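Local coordinates for FAD-binding oxidoreductase (Gulosibacter chungangensis, PDB 7PBG), which oxidises 4-ethylphenol and related 4-alkylphenols, using a covalently bound FAD cofactor, at residues A449-A452 with S453-E456. Residues are numbered along the deposited sequence; the frame is centred on the assembly and turned at random.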
loop_
_atom_site.group_PDB
_atom_site.type_symbol
_atom_site.label_atom_id
_atom_site.label_comp_id
_atom_site.label_asym_id
_atom_site.label_seq_id
_atom_site.Cartn_x
_atom_site.Cartn_y
_atom_site.Cartn_z
ATOM N N ALA A 449 27.755 26.469 3.277
ATOM C CA ALA A 449 28.084 27.882 2.954
ATOM C C ALA A 449 29.212 27.978 1.922
ATOM O O ALA A 449 29.438 29.094 1.421
ATOM C CB ALA A 449 28.454 28.642 4.204
ATOM N N ASP A 450 29.912 26.888 1.597
ATOM C CA ASP A 450 31.185 26.925 0.838
ATOM C C ASP A 450 30.950 26.371 -0.561
ATOM O O ASP A 450 30.727 25.172 -0.716
ATOM C CB ASP A 450 32.284 26.147 1.556
ATOM C CG ASP A 450 33.592 26.049 0.782
ATOM O OD1 ASP A 450 33.672 26.594 -0.324
ATOM O OD2 ASP A 450 34.510 25.435 1.300
ATOM N N PRO A 451 31.032 27.204 -1.632
ATOM C CA PRO A 451 30.783 26.695 -2.981
ATOM C C PRO A 451 31.647 25.497 -3.410
ATOM O O PRO A 451 31.160 24.639 -4.159
ATOM C CB PRO A 451 31.020 27.930 -3.878
ATOM C CG PRO A 451 30.713 29.110 -2.955
ATOM C CD PRO A 451 31.229 28.663 -1.591
ATOM N N ALA A 452 32.899 25.421 -2.960
ATOM C CA ALA A 452 33.795 24.291 -3.301
ATOM C C ALA A 452 33.233 23.023 -2.662
ATOM O O ALA A 452 33.285 21.960 -3.294
ATOM C CB ALA A 452 35.219 24.562 -2.826
ATOM N N SER A 453 32.729 23.121 -1.439
ATOM C CA SER A 453 32.211 21.949 -0.688
ATOM C C SER A 453 30.889 21.509 -1.335
ATOM O O SER A 453 30.676 20.285 -1.469
ATOM C CB SER A 453 32.033 22.219 0.772
ATOM O OG SER A 453 31.679 21.021 1.447
ATOM N N ARG A 454 30.065 22.470 -1.754
ATOM C CA ARG A 454 28.806 22.179 -2.484
ATOM C C ARG A 454 29.193 21.370 -3.737
ATOM O O ARG A 454 28.593 20.315 -4.015
ATOM C CB ARG A 454 28.056 23.460 -2.859
ATOM C CG ARG A 454 27.535 24.275 -1.679
ATOM C CD ARG A 454 26.887 25.536 -2.227
ATOM N NE ARG A 454 26.516 26.429 -1.142
ATOM C CZ ARG A 454 26.358 27.727 -1.222
ATOM N NH1 ARG A 454 26.438 28.358 -2.386
ATOM N NH2 ARG A 454 26.038 28.390 -0.129
ATOM N N LYS A 455 30.190 21.814 -4.497
ATOM C CA LYS A 455 30.512 21.158 -5.797
ATOM C C LYS A 455 31.057 19.753 -5.550
ATOM O O LYS A 455 30.645 18.807 -6.271
ATOM C CB LYS A 455 31.545 21.968 -6.587
ATOM C CG LYS A 455 32.062 21.257 -7.830
ATOM C CD LYS A 455 32.864 22.167 -8.724
ATOM C CE LYS A 455 33.969 21.441 -9.465
ATOM N NZ LYS A 455 33.437 20.321 -10.267
ATOM N N GLU A 456 31.911 19.585 -4.542
ATOM C CA GLU A 456 32.494 18.275 -4.205
ATOM C C GLU A 456 31.344 17.340 -3.837
ATOM O O GLU A 456 31.368 16.198 -4.260
ATOM C CB GLU A 456 33.495 18.346 -3.054
ATOM C CG GLU A 456 34.856 18.922 -3.461
ATOM C CD GLU A 456 35.428 18.305 -4.727
ATOM O OE1 GLU A 456 35.669 19.067 -5.712
ATOM O OE2 GLU A 456 35.576 17.078 -4.758
HETATM O O HOH W 1 35.168 22.023 -5.432
#
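Asp450 and Arg454 meet where helix 451-470 begins, and the turn they share illustrates an N-cap, the device by which a side chain occupies an amide in the first turn of a helix. Asp450 is the cap: with CG anti to its own nitrogen (chi1 175°), the carboxylate reaches forward to the first turn, and Ala452 N gives its hydrogen to Asp450 OD1 at 3.0 Å, reaching it from above the carboxylate plane. Pro451, with no N-H to offer, takes the first helical position. The close-packed side is that of Arg454. Its N bonds to Asp450 O at 3.0 Å, almost in line with the carbonyl (C=O...N 166°), while Ser453 N makes a weak second bond to the same oxygen. Arg454 CG rests 3.5 Å from Asp450 O, and the extended chain runs back along the turn until its guanidinium turns one face to Ala449 O. NE reaches Thr448 O and NH1 forms a salt bridge with Asp49, so the charged end ties the helix start to the preceding residues and a distant loop. Replacing Asp450 with an alanine would probably leave Ala452 N without its side-chain acceptor and the first turn more prone to fray. Ser453 OG, bonded to Asp447 N, joins the turn to the end of strand 438-447 in the C-terminal domain of this FAD-linked oxidase. The looser side is that of Ala452, Lys455 and Glu456, where Lys455 leads off to a salt bridge with Asp459 and Glu456 OE2 bonds to His423. There a water enters the contact, donating to Ala452 O at 2.8 Å and to Glu456 OE1 at 3.0 Å, beside the helical bond from Glu456 N to that same carbonyl oxygen.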